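PDB 4L9P: CaaX farnesyltransferase alpha subunit Ram2 from Aspergillus fumigatus, which probably forms, with its beta subunit, an enzyme that transfers farnesyl groups to the cysteine of CAAX-ending proteins. Local coordinates for residues H305-L310 / T332-K337; S250-A255 / R259-Y264; K337-P340 / Y345-Y348. The protein carries 1 engineered substitution. One frame throughout, in Å; residues are numbered along the deposited sequence. Where two conformers were deposited one is given.

Contact 1 (H305-L310 / T332-K337); sequences HAIEWL and TLLKEK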
ATOM      1  N   HIS A 305      13.644 -17.504  12.868  1.00 11.86           N
ATOM      2  CA  HIS A 305      14.563 -16.461  12.443  1.00 11.69           C
ATOM      3  C   HIS A 305      16.013 -16.843  12.624  1.00 10.88           C
ATOM      4  O   HIS A 305      16.882 -16.432  11.841  1.00 11.19           O
ATOM      5  CB  HIS A 305      14.245 -15.143  13.226  1.00 10.95           C
ATOM      6  CG  HIS A 305      12.777 -14.870  13.204  1.00 11.25           C
ATOM      7  ND1 HIS A 305      12.108 -14.665  12.015  1.00 12.61           N
ATOM      8  CD2 HIS A 305      11.837 -14.894  14.179  1.00 11.16           C
ATOM      9  CE1 HIS A 305      10.823 -14.550  12.270  1.00 12.19           C
ATOM     10  NE2 HIS A 305      10.623 -14.682  13.567  1.00 11.70           N
ATOM     11  N   ALA A 306      16.287 -17.620  13.678  1.00 10.19           N
ATOM     12  CA  ALA A 306      17.643 -18.130  13.917  1.00 11.51           C
ATOM     13  C   ALA A 306      18.051 -19.079  12.808  1.00 12.56           C
ATOM     14  O   ALA A 306      19.179 -19.024  12.357  1.00 12.40           O
ATOM     15  CB  ALA A 306      17.703 -18.775  15.255  1.00 12.71           C
ATOM     16  N   ILE A 307      17.116 -19.902  12.338  1.00 12.02           N
ATOM     17  CA  ILE A 307      17.441 -20.831  11.245  1.00 12.76           C
ATOM     18  C   ILE A 307      17.719 -20.034   9.969  1.00 13.42           C
ATOM     19  O   ILE A 307      18.703 -20.333   9.233  1.00 14.84           O
ATOM     20  CB  ILE A 307      16.278 -21.830  10.979  1.00 12.69           C
ATOM     21  CG1 ILE A 307      15.946 -22.639  12.234  1.00 15.47           C
ATOM     22  CG2 ILE A 307      16.576 -22.761   9.796  1.00 12.96           C
ATOM     23  CD1 ILE A 307      14.750 -23.538  12.025  1.00 18.10           C
ATOM     24  N   GLU A 308      16.899 -19.002   9.669  1.00 12.54           N
ATOM     25  CA  GLU A 308      17.152 -18.222   8.452  1.00 14.26           C
ATOM     26  C   GLU A 308      18.469 -17.459   8.548  1.00 14.25           C
ATOM     27  O   GLU A 308      19.215 -17.329   7.565  1.00 15.65           O
ATOM     28  CB  GLU A 308      16.026 -17.240   8.280  1.00 15.37           C
ATOM     29  CG  GLU A 308      16.164 -16.452   6.972  1.00 17.98           C
ATOM     30  CD  GLU A 308      15.050 -15.442   6.892  1.00 21.17           C
ATOM     31  OE1 GLU A 308      14.434 -15.171   7.974  1.00 22.95           O
ATOM     32  OE2 GLU A 308      14.779 -14.910   5.791  1.00 21.87           O
ATOM     33  N   TRP A 309      18.782 -16.982   9.753  1.00 12.01           N
ATOM     34  CA  TRP A 309      20.055 -16.296   9.970  1.00 12.59           C
ATOM     35  C   TRP A 309      21.220 -17.229   9.657  1.00 13.93           C
ATOM     36  O   TRP A 309      22.174 -16.852   8.940  1.00 15.31           O
ATOM     37  CB  TRP A 309      20.140 -15.842  11.426  1.00 13.03           C
ATOM     38  CG  TRP A 309      21.211 -14.846  11.682  1.00 12.76           C
ATOM     39  CD1 TRP A 309      22.553 -15.069  11.730  1.00 13.21           C
ATOM     40  CD2 TRP A 309      21.017 -13.452  11.920  1.00 11.93           C
ATOM     41  NE1 TRP A 309      23.213 -13.883  12.003  1.00 14.09           N
ATOM     42  CE2 TRP A 309      22.285 -12.874  12.108  1.00 13.00           C
ATOM     43  CE3 TRP A 309      19.868 -12.631  11.994  1.00 11.79           C
ATOM     44  CZ2 TRP A 309      22.448 -11.512  12.373  1.00 12.14           C
ATOM     45  CZ3 TRP A 309      20.024 -11.273  12.264  1.00 11.05           C
ATOM     46  CH2 TRP A 309      21.301 -10.728  12.451  1.00 11.58           C
ATOM     47  N   LEU A 310      21.139 -18.452  10.195  1.00 13.91           N
ATOM     48  CA  LEU A 310      22.188 -19.454   9.916  1.00 15.28           C
ATOM     49  C   LEU A 310      22.286 -19.791   8.418  1.00 15.97           C
ATOM     50  O   LEU A 310      23.390 -19.963   7.902  1.00 16.35           O
ATOM     51  CB  LEU A 310      21.967 -20.720  10.761  1.00 16.85           C
ATOM     52  CG  LEU A 310      22.213 -20.436  12.243  1.00 17.65           C
ATOM     53  CD1 LEU A 310      21.748 -21.583  13.139  1.00 18.70           C
ATOM     54  CD2 LEU A 310      23.662 -19.994  12.567  1.00 17.89           C
ATOM     55  N   THR A 332      15.955 -26.335   4.294  1.00 10.11           N
ATOM     56  CA  THR A 332      15.092 -27.498   4.322  1.00 10.79           C
ATOM     57  C   THR A 332      14.272 -27.574   5.626  1.00 10.29           C
ATOM     58  O   THR A 332      13.066 -27.891   5.587  1.00 10.39           O
ATOM     59  CB  THR A 332      15.937 -28.756   4.097  1.00 11.40           C
ATOM     60  OG1 THR A 332      16.563 -28.658   2.809  1.00 12.91           O
ATOM     61  CG2 THR A 332      15.019 -29.957   4.106  1.00 11.76           C
ATOM     62  N   LEU A 333      14.900 -27.266   6.760  1.00  9.27           N
ATOM     63  CA  LEU A 333      14.120 -27.188   7.991  1.00  9.67           C
ATOM     64  C   LEU A 333      12.986 -26.148   7.881  1.00  9.59           C
ATOM     65  O   LEU A 333      11.894 -26.381   8.375  1.00 10.19           O
ATOM     66  CB  LEU A 333      15.000 -26.851   9.190  1.00 11.52           C
ATOM     67  CG  LEU A 333      16.009 -27.951   9.541  1.00 14.15           C
ATOM     68  CD1 LEU A 333      16.966 -27.491  10.639  1.00 16.47           C
ATOM     69  CD2 LEU A 333      15.255 -29.158  10.024  1.00 15.52           C
ATOM     70  N   LEU A 334      13.279 -24.989   7.282  1.00  8.67           N
ATOM     71  CA  LEU A 334      12.261 -23.948   7.113  1.00  8.04           C
ATOM     72  C   LEU A 334      11.147 -24.448   6.193  1.00  8.00           C
ATOM     73  O   LEU A 334       9.967 -24.277   6.520  1.00  8.95           O
ATOM     74  CB  LEU A 334      12.907 -22.686   6.555  1.00  7.69           C
ATOM     75  CG  LEU A 334      13.740 -21.937   7.606  1.00  8.00           C
ATOM     76  CD1 LEU A 334      14.701 -20.939   6.971  1.00 10.05           C
ATOM     77  CD2 LEU A 334      12.822 -21.154   8.636  1.00 10.17           C
ATOM     78  N   LYS A 335      11.495 -25.051   5.058  1.00  8.45           N
ATOM     79  CA  LYS A 335      10.480 -25.401   4.111  1.00 10.46           C
ATOM     80  C   LYS A 335       9.619 -26.566   4.588  1.00 10.23           C
ATOM     81  O   LYS A 335       8.437 -26.632   4.241  1.00 11.83           O
ATOM     82  CB  LYS A 335      11.104 -25.619   2.720  1.00 14.13           C
ATOM     83  CG  LYS A 335      11.587 -26.923   2.446  1.00 17.39           C
ATOM     84  CD  LYS A 335      12.169 -27.008   0.996  1.00 19.86           C
ATOM     85  CE  LYS A 335      12.317 -28.474   0.629  1.00 21.69           C
ATOM     86  NZ  LYS A 335      12.969 -28.620  -0.636  1.00 22.52           N
ATOM     87  N   GLU A 336      10.183 -27.454   5.400  1.00 11.02           N
ATOM     88  CA  GLU A 336       9.447 -28.634   5.808  1.00 13.72           C
ATOM     89  C   GLU A 336       8.712 -28.479   7.117  1.00 13.08           C
ATOM     90  O   GLU A 336       7.686 -29.124   7.324  1.00 16.02           O
ATOM     91  CB  GLU A 336      10.373 -29.879   5.867  1.00 18.15           C
ATOM     92  CG  GLU A 336      10.911 -30.256   4.469  1.00 20.87           C
ATOM     93  CD  GLU A 336      11.732 -31.480   4.424  1.00 25.93           C
ATOM     94  OE1 GLU A 336      12.143 -31.953   5.509  1.00 27.19           O
ATOM     95  OE2 GLU A 336      11.949 -31.976   3.280  1.00 28.17           O
ATOM     96  N   LYS A 337       9.244 -27.665   8.013  1.00 13.04           N
ATOM     97  CA  LYS A 337       8.731 -27.624   9.390  1.00 14.16           C
ATOM     98  C   LYS A 337       8.470 -26.226   9.915  1.00 12.54           C
ATOM     99  O   LYS A 337       7.378 -25.945  10.417  1.00 13.53           O
ATOM    100  CB  LYS A 337       9.748 -28.266  10.359  1.00 19.04           C
ATOM    101  CG  LYS A 337       9.867 -29.725  10.310  1.00 24.94           C
ATOM    102  CD  LYS A 337      10.611 -30.291  11.568  1.00 28.84           C
ATOM    103  CE  LYS A 337       9.905 -30.046  12.943  1.00 31.26           C
ATOM    104  NZ  LYS A 337      10.402 -31.047  14.036  1.00 33.62           N
TER

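Contact 2 (S250-A255 / R259-Y264); sequences SRILEA and RSPWSY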
ATOM      1  N   SER A 250      18.954  -8.855  23.726  1.00 12.75           N
ATOM      2  CA  SER A 250      18.176  -8.935  24.974  1.00 13.83           C
ATOM      3  C   SER A 250      16.677  -8.997  24.708  1.00 13.24           C
ATOM      4  O   SER A 250      15.941  -9.704  25.395  1.00 14.53           O
ATOM      5  CB  SER A 250      18.430  -7.718  25.836  1.00 15.59           C
ATOM      6  OG  SER A 250      19.744  -7.727  26.334  1.00 19.13           O
ATOM      7  N   ARG A 251      16.212  -8.252  23.708  1.00 11.21           N
ATOM      8  CA  ARG A 251      14.802  -8.323  23.378  1.00 10.19           C
ATOM      9  C   ARG A 251      14.435  -9.666  22.738  1.00 10.21           C
ATOM     10  O   ARG A 251      13.372 -10.210  23.019  1.00 10.68           O
ATOM     11  CB  ARG A 251      14.407  -7.175  22.443  1.00 11.23           C
ATOM     12  CG  ARG A 251      14.617  -5.770  23.030  1.00 12.73           C
ATOM     13  CD  ARG A 251      13.677  -5.412  24.218  1.00 15.69           C
ATOM     14  NE  ARG A 251      13.944  -6.048  25.447  1.00 18.08           N
ATOM     15  CZ  ARG A 251      14.962  -5.717  26.263  1.00 19.21           C
ATOM     16  NH1 ARG A 251      15.839  -4.788  25.880  1.00 19.73           N
ATOM     17  NH2 ARG A 251      15.142  -6.347  27.442  1.00 20.36           N
ATOM     18  N   ILE A 252      15.302 -10.178  21.854  1.00  9.31           N
ATOM     19  CA  ILE A 252      15.064 -11.500  21.217  1.00 10.08           C
ATOM     20  C   ILE A 252      14.885 -12.577  22.300  1.00 10.37           C
ATOM     21  O   ILE A 252      13.960 -13.403  22.224  1.00 11.36           O
ATOM     22  CB  ILE A 252      16.215 -11.858  20.277  1.00 10.42           C
ATOM     23  CG1 ILE A 252      16.062 -10.974  19.002  1.00 10.77           C
ATOM     24  CG2 ILE A 252      16.203 -13.365  19.927  1.00 10.90           C
ATOM     25  CD1 ILE A 252      17.327 -11.002  18.126  1.00 10.59           C
ATOM     26  N   LEU A 253      15.696 -12.533  23.350  1.00 11.37           N
ATOM     27  CA  LEU A 253      15.619 -13.588  24.364  1.00 12.93           C
ATOM     28  C   LEU A 253      14.262 -13.580  25.107  1.00 14.21           C
ATOM     29  O   LEU A 253      13.825 -14.604  25.630  1.00 16.67           O
ATOM     30  CB  LEU A 253      16.778 -13.429  25.365  1.00 14.37           C
ATOM     31  CG  LEU A 253      18.163 -13.759  24.800  1.00 15.84           C
ATOM     32  CD1 LEU A 253      19.255 -13.226  25.738  1.00 16.81           C
ATOM     33  CD2 LEU A 253      18.333 -15.264  24.563  1.00 17.85           C
ATOM     34  N   GLU A 254      13.569 -12.452  25.118  1.00 14.04           N
ATOM     35  CA  GLU A 254      12.234 -12.416  25.719  1.00 14.08           C
ATOM     36  C   GLU A 254      11.179 -13.112  24.885  1.00 14.02           C
ATOM     37  O   GLU A 254      10.125 -13.505  25.424  1.00 16.04           O
ATOM     38  CB  GLU A 254      11.775 -10.967  25.944  1.00 15.36           C
ATOM     39  CG  GLU A 254      12.693 -10.190  26.872  1.00 17.68           C
ATOM     40  CD  GLU A 254      12.430  -8.689  26.907  1.00 20.47           C
ATOM     41  OE1 GLU A 254      11.710  -8.136  26.071  1.00 21.06           O
ATOM     42  OE2 GLU A 254      12.950  -8.053  27.826  1.00 22.80           O
ATOM     43  N   ALA A 255      11.433 -13.263  23.566  1.00 12.08           N
ATOM     44  CA  ALA A 255      10.402 -13.788  22.628  1.00 11.66           C
ATOM     45  C   ALA A 255      11.102 -14.098  21.331  1.00 11.07           C
ATOM     46  O   ALA A 255      11.113 -13.316  20.407  1.00 10.32           O
ATOM     47  CB  ALA A 255       9.239 -12.765  22.413  1.00 13.39           C
ATOM     48  N   ARG A 259       9.801 -11.556  14.867  1.00  6.51           N
ATOM     49  CA  ARG A 259      10.639 -11.170  13.731  0.57  6.92           C
ATOM     50  C   ARG A 259      11.311  -9.812  13.915  1.00  6.71           C
ATOM     51  O   ARG A 259      12.419  -9.603  13.453  1.00  7.31           O
ATOM     52  CB  ARG A 259       9.792 -11.155  12.457  0.57  8.74           C
ATOM     53  CG  ARG A 259      10.521 -10.675  11.210  0.57 11.31           C
ATOM     54  CD  ARG A 259       9.566 -10.792  10.039  0.57 13.22           C
ATOM     55  NE  ARG A 259       9.029 -12.169   9.912  0.57 15.63           N
ATOM     56  CZ  ARG A 259       9.650 -13.205   9.355  0.57 14.65           C
ATOM     57  NH1 ARG A 259      10.851 -13.054   8.762  0.57 15.64           N
ATOM     58  NH2 ARG A 259       9.017 -14.385   9.316  0.57 12.46           N
ATOM     59  N   SER A 260      10.605  -8.870  14.552  1.00  5.98           N
ATOM     60  CA  SER A 260      11.044  -7.455  14.496  1.00  6.04           C
ATOM     61  C   SER A 260      12.494  -7.192  14.929  1.00  6.50           C
ATOM     62  O   SER A 260      13.206  -6.535  14.201  1.00  6.60           O
ATOM     63  CB  SER A 260      10.076  -6.549  15.284  1.00  6.39           C
ATOM     64  OG  SER A 260       8.777  -6.569  14.672  1.00  5.79           O
ATOM     65  N   PRO A 261      12.930  -7.702  16.109  1.00  7.07           N
ATOM     66  CA  PRO A 261      14.327  -7.427  16.513  1.00  6.92           C
ATOM     67  C   PRO A 261      15.343  -8.147  15.623  1.00  7.39           C
ATOM     68  O   PRO A 261      16.441  -7.640  15.497  1.00  7.90           O
ATOM     69  CB  PRO A 261      14.423  -7.984  17.951  1.00  6.81           C
ATOM     70  CG  PRO A 261      13.290  -9.030  18.042  1.00  7.05           C
ATOM     71  CD  PRO A 261      12.169  -8.338  17.214  1.00  6.97           C
ATOM     72  N   TRP A 262      14.990  -9.293  15.040  1.00  6.88           N
ATOM     73  CA  TRP A 262      15.915  -9.961  14.115  1.00  6.90           C
ATOM     74  C   TRP A 262      16.095  -9.093  12.877  1.00  7.24           C
ATOM     75  O   TRP A 262      17.220  -8.924  12.371  1.00  7.90           O
ATOM     76  CB  TRP A 262      15.396 -11.342  13.707  1.00  7.70           C
ATOM     77  CG  TRP A 262      15.428 -12.354  14.822  1.00  8.65           C
ATOM     78  CD1 TRP A 262      14.381 -12.726  15.604  1.00  8.71           C
ATOM     79  CD2 TRP A 262      16.527 -13.197  15.186  1.00  8.92           C
ATOM     80  NE1 TRP A 262      14.762 -13.748  16.473  1.00  9.14           N
ATOM     81  CE2 TRP A 262      16.081 -14.036  16.246  1.00  9.02           C
ATOM     82  CE3 TRP A 262      17.863 -13.315  14.739  1.00  9.88           C
ATOM     83  CZ2 TRP A 262      16.922 -15.018  16.841  1.00  9.53           C
ATOM     84  CZ3 TRP A 262      18.716 -14.265  15.372  1.00 11.15           C
ATOM     85  CH2 TRP A 262      18.219 -15.118  16.379  1.00 10.91           C
ATOM     86  N   SER A 263      14.992  -8.544  12.356  1.00  6.51           N
ATOM     87  CA  SER A 263      15.082  -7.672  11.180  1.00  6.70           C
ATOM     88  C   SER A 263      15.843  -6.394  11.545  1.00  6.44           C
ATOM     89  O   SER A 263      16.630  -5.893  10.753  1.00  7.23           O
ATOM     90  CB  SER A 263      13.694  -7.334  10.667  1.00  8.51           C
ATOM     91  OG  SER A 263      13.026  -8.544  10.267  1.00 11.05           O
ATOM     92  N   TYR A 264      15.601  -5.855  12.728  1.00  6.79           N
ATOM     93  CA  TYR A 264      16.317  -4.640  13.150  1.00  7.01           C
ATOM     94  C   TYR A 264      17.825  -4.947  13.196  1.00  7.31           C
ATOM     95  O   TYR A 264      18.649  -4.180  12.660  1.00  7.59           O
ATOM     96  CB  TYR A 264      15.787  -4.221  14.516  1.00  7.22           C
ATOM     97  CG  TYR A 264      16.435  -2.990  15.055  1.00  6.64           C
ATOM     98  CD1 TYR A 264      16.032  -1.728  14.578  1.00  7.97           C
ATOM     99  CD2 TYR A 264      17.457  -3.057  16.007  1.00  8.02           C
ATOM    100  CE1 TYR A 264      16.638  -0.582  15.055  1.00  7.97           C
ATOM    101  CE2 TYR A 264      18.091  -1.894  16.510  1.00  7.52           C
ATOM    102  CZ  TYR A 264      17.672  -0.668  16.018  1.00  7.76           C
ATOM    103  OH  TYR A 264      18.264   0.506  16.458  1.00  9.21           O
TER

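Contact 3 (K337-P340 / Y345-Y348); sequences KYDP and YWEY. With EDO (1,2-ethanediol), chain H.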
ATOM      1  N   LYS A 337       9.244 -27.665   8.013  1.00 13.04           N
ATOM      2  CA  LYS A 337       8.731 -27.624   9.390  1.00 14.16           C
ATOM      3  C   LYS A 337       8.470 -26.226   9.915  1.00 12.54           C
ATOM      4  O   LYS A 337       7.378 -25.945  10.417  1.00 13.53           O
ATOM      5  CB  LYS A 337       9.748 -28.266  10.359  1.00 19.04           C
ATOM      6  CG  LYS A 337       9.867 -29.725  10.310  1.00 24.94           C
ATOM      7  CD  LYS A 337      10.611 -30.291  11.568  1.00 28.84           C
ATOM      8  CE  LYS A 337       9.905 -30.046  12.943  1.00 31.26           C
ATOM      9  NZ  LYS A 337      10.402 -31.047  14.036  1.00 33.62           N
ATOM     10  N   TYR A 338       9.467 -25.343   9.812  1.00 10.65           N
ATOM     11  CA  TYR A 338       9.412 -24.150  10.688  1.00 10.39           C
ATOM     12  C   TYR A 338       8.822 -22.891  10.003  1.00 11.28           C
ATOM     13  O   TYR A 338       8.399 -21.990  10.733  1.00 11.86           O
ATOM     14  CB  TYR A 338      10.803 -23.872  11.255  1.00 11.34           C
ATOM     15  CG  TYR A 338      11.195 -24.993  12.189  1.00 12.54           C
ATOM     16  CD1 TYR A 338      10.484 -25.225  13.364  1.00 13.83           C
ATOM     17  CD2 TYR A 338      12.198 -25.872  11.856  1.00 14.62           C
ATOM     18  CE1 TYR A 338      10.805 -26.278  14.209  1.00 15.77           C
ATOM     19  CE2 TYR A 338      12.511 -26.930  12.672  1.00 17.52           C
ATOM     20  CZ  TYR A 338      11.821 -27.119  13.857  1.00 17.69           C
ATOM     21  OH  TYR A 338      12.156 -28.178  14.638  1.00 21.06           O
ATOM     22  N   ASP A 339       8.759 -22.835   8.659  1.00 10.76           N
ATOM     23  CA  ASP A 339       8.024 -21.752   7.943  1.00  9.69           C
ATOM     24  C   ASP A 339       7.600 -22.267   6.566  1.00  9.31           C
ATOM     25  O   ASP A 339       8.005 -21.755   5.531  1.00  9.19           O
ATOM     26  CB  ASP A 339       8.899 -20.465   7.870  1.00  9.96           C
ATOM     27  CG  ASP A 339       8.087 -19.190   7.642  1.00 10.50           C
ATOM     28  OD1 ASP A 339       6.903 -19.282   7.264  1.00 12.09           O
ATOM     29  OD2 ASP A 339       8.676 -18.100   7.839  1.00 11.86           O
ATOM     30  N   PRO A 340       6.759 -23.307   6.540  1.00  9.02           N
ATOM     31  CA  PRO A 340       6.533 -24.012   5.267  1.00  8.40           C
ATOM     32  C   PRO A 340       5.723 -23.232   4.248  1.00  7.87           C
ATOM     33  O   PRO A 340       5.829 -23.519   3.066  1.00  9.14           O
ATOM     34  CB  PRO A 340       5.763 -25.279   5.688  1.00  9.97           C
ATOM     35  CG  PRO A 340       6.122 -25.466   7.181  1.00 11.22           C
ATOM     36  CD  PRO A 340       6.098 -24.014   7.647  1.00 10.64           C
ATOM     37  N   TYR A 345      10.059 -19.649  -1.694  1.00  6.81           N
ATOM     38  CA  TYR A 345      11.185 -18.750  -1.499  1.00  7.14           C
ATOM     39  C   TYR A 345      12.395 -19.497  -0.909  1.00  7.47           C
ATOM     40  O   TYR A 345      13.545 -19.299  -1.352  1.00  8.28           O
ATOM     41  CB  TYR A 345      10.741 -17.569  -0.570  1.00  6.73           C
ATOM     42  CG  TYR A 345      11.945 -16.725  -0.166  1.00  7.70           C
ATOM     43  CD1 TYR A 345      12.645 -15.944  -1.125  1.00  9.26           C
ATOM     44  CD2 TYR A 345      12.417 -16.748   1.142  1.00  8.10           C
ATOM     45  CE1 TYR A 345      13.781 -15.238  -0.770  1.00  8.89           C
ATOM     46  CE2 TYR A 345      13.563 -16.026   1.509  1.00  9.22           C
ATOM     47  CZ  TYR A 345      14.219 -15.295   0.546  1.00  9.67           C
ATOM     48  OH  TYR A 345      15.359 -14.599   0.894  1.00 11.27           O
ATOM     49  N   TRP A 346      12.162 -20.381   0.062  1.00  7.06           N
ATOM     50  CA  TRP A 346      13.301 -21.180   0.574  1.00  7.41           C
ATOM     51  C   TRP A 346      13.905 -22.025  -0.570  1.00  7.84           C
ATOM     52  O   TRP A 346      15.140 -22.140  -0.636  1.00  9.70           O
ATOM     53  CB  TRP A 346      12.890 -22.133   1.681  1.00  8.61           C
ATOM     54  CG  TRP A 346      12.131 -21.428   2.835  1.00  8.25           C
ATOM     55  CD1 TRP A 346      10.986 -21.875   3.406  1.00  8.80           C
ATOM     56  CD2 TRP A 346      12.498 -20.213   3.566  1.00  8.07           C
ATOM     57  NE1 TRP A 346      10.572 -21.017   4.436  1.00  8.48           N
ATOM     58  CE2 TRP A 346      11.495 -20.008   4.568  1.00  8.33           C
ATOM     59  CE3 TRP A 346      13.561 -19.283   3.476  1.00  7.67           C
ATOM     60  CZ2 TRP A 346      11.519 -18.910   5.441  1.00  8.20           C
ATOM     61  CZ3 TRP A 346      13.586 -18.207   4.363  1.00  9.01           C
ATOM     62  CH2 TRP A 346      12.575 -18.016   5.309  1.00  9.20           C
ATOM     63  N   GLU A 347      13.079 -22.562  -1.467  1.00  8.42           N
ATOM     64  CA  GLU A 347      13.626 -23.401  -2.539  0.55 10.15           C
ATOM     65  C   GLU A 347      14.383 -22.526  -3.540  1.00 10.98           C
ATOM     66  O   GLU A 347      15.380 -22.972  -4.097  1.00 11.41           O
ATOM     67  CB  GLU A 347      12.540 -24.261  -3.210  0.55 12.37           C
ATOM     68  CG  GLU A 347      11.997 -25.355  -2.289  0.55 14.96           C
ATOM     69  CD  GLU A 347      10.919 -26.275  -2.896  0.55 17.67           C
ATOM     70  OE1 GLU A 347      10.328 -25.963  -3.954  0.55 18.83           O
ATOM     71  OE2 GLU A 347      10.623 -27.298  -2.260  0.55 18.33           O
ATOM     72  N   TYR A 348      13.909 -21.295  -3.753  1.00 10.63           N
ATOM     73  CA  TYR A 348      14.651 -20.332  -4.611  1.00 10.30           C
ATOM     74  C   TYR A 348      16.053 -20.075  -3.995  1.00 10.09           C
ATOM     75  O   TYR A 348      17.074 -20.063  -4.714  1.00 11.10           O
ATOM     76  CB  TYR A 348      13.863 -19.027  -4.753  1.00 10.55           C
ATOM     77  CG  TYR A 348      14.595 -17.896  -5.404  1.00 11.93           C
ATOM     78  CD1 TYR A 348      14.757 -17.878  -6.778  1.00 13.40           C
ATOM     79  CD2 TYR A 348      15.082 -16.806  -4.653  1.00 12.44           C
ATOM     80  CE1 TYR A 348      15.404 -16.821  -7.418  1.00 14.68           C
ATOM     81  CE2 TYR A 348      15.743 -15.745  -5.285  1.00 14.06           C
ATOM     82  CZ  TYR A 348      15.885 -15.746  -6.668  1.00 15.38           C
ATOM     83  OH  TYR A 348      16.543 -14.709  -7.310  1.00 17.39           O
TER
HETATM   84  C1  EDO H 405       6.554 -18.902  11.217  1.00 22.19           C
HETATM   85  O1  EDO H 405       6.373 -20.271  10.834  1.00 22.23           O
HETATM   86  C2  EDO H 405       5.833 -18.724  12.553  1.00 23.57           C
HETATM   87  O2  EDO H 405       6.455 -19.487  13.615  1.00 22.66           O

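Contact 1 (H305-L310 / T332-K337)
No face or edge of a ring enters the meeting of Ile307 and Glu308 with Leu333 and Leu334. The flat group nearest the seam is the carboxylate of Glu308, and even this residue touches through its stem: CA lies 3.9 Å and CB 4.1 Å from Leu334 CD1. With CG anti to the backbone N (chi1 -176°) and the chain extended beyond it, the carboxylate is led away from Leu334, and the side chain packs on Arg266, Trp346 and, in the beta subunit, Pro343. The aromatic rings of segment 305-310 serve other neighbours, Trp309 stacking on Trp279 and His305 meeting Trp262. What remains between the helices is aliphatic. Ile307 and Leu334 lie side by side, pointing opposite ways, and the CG2 branch of Ile307 sits 3.7 Å from Leu334 CG and 3.8 Å from Leu334 CD1. The other branch, ending in CD1, runs out to Leu333 CB at 4.4 Å, a looser touch beside Tyr338. With no hydrogen bond, the contact across the segments is purely van der Waals. The axes approach to 10.0 Å at 144°, a broadly antiparallel, inclined pairing of consecutive helices, the alpha-alpha hairpin from which the helical solenoid of prenyltransferase alpha subunits is built.

Contact 2 (S250-A255 / R259-Y264)
Ile252 fits into the angle between Pro261 and Trp262, turning a different part of its side chain to each. Against the indole it stands at about a right angle: CD1 lies over one face, 3.8 Å from the centroid of the five-membered ring and 14° off its normal, a CH-pi contact. The CG2 branch reaches the six-membered ring instead, 3.6 Å from Trp262 CZ2. Toward the proline the approach is oblique, with Ile252 CG1 packed 3.5 Å from Pro261 CG and 3.6 Å from Pro261 CB. Placing CG1 beside the backbone N (chi1 -74°) lets both branches come down on the same face of the indole, while CG1 also meets the proline. The NE1 bond to Pro256 O, in the turn joining the two helices, helps hold the rotation of the indole. Within helix 238-254, Arg251 grips Glu254, one turn further on, side-on through NE and NH2, the NH2 to OE2 distance being 2.8 Å; its guanidinium is thus directed away from the apolar seam. The contact sits between helices 238-254 and 259-272: Trp200 of helix 197-208 packs on Pro261, and Ala306 of helix 304-317 lies across the indole plane from Ile252.

Contact 3 (K337-P340 / Y345-Y348)
Trp346 reaches back to Asp339 across a tight alpha-alpha turn, the short link between helices 323-338 and 343-362 of this helical solenoid. The indole NE1 donates to Asp339 O at 2.9 Å with an N-H...O angle of 160°. The acceptor lies almost in the indole plane, at the edge of the ring, whereas the donor is tilted 32° from the carbonyl plane. This bond occupies the carbonyl of the first residue to leave helical geometry. The aspartate side chain adds a second touch, its OD2 3.8 Å from Trp346 CZ2; carboxylate and indole planes stand 62° apart, and the charge itself is met by Arg342 through a salt bridge to OD2. With CG anti to the backbone N, the side chain crosses the indole at about a right angle and brings only OD2 of the carboxylate near the ring. Further out, Tyr345 CD2 lies over the rim of one indole face, while Leu331, Leu334 and Lys335 of helix 323-338 also pack on Trp346. Next along the turn, Pro340 packs on Leu75 of the beta subunit. An ethanediol, probably from the crystallisation liquor, bonds also to Glu257 OE2, and its O1 donates to the Tyr338 carbonyl oxygen at 2.7 Å.

Overall arrangement
From the N terminus, contact 2 comes first and closes the short turn 256-258 between helices 238-254 and 259-272. The chain then runs on to helix 304-317, where contact 1 opens; its return on helix 323-338 closes the loop over 311-331. Contact 3 follows at once, sharing Lys337 with contact 1 and closing the turn 341-344 into helix 343-362. The three are thus in series, none enclosing another. Contacts 1 and 3 are about 7 Å apart between centres, with Ile307 CD1 3.5 Å from Tyr338 CD2. Contact 2, about 16 Å from contact 1 between centres, joins it where Trp309 packs on Trp262, linking helix 259-272 to helix 304-317.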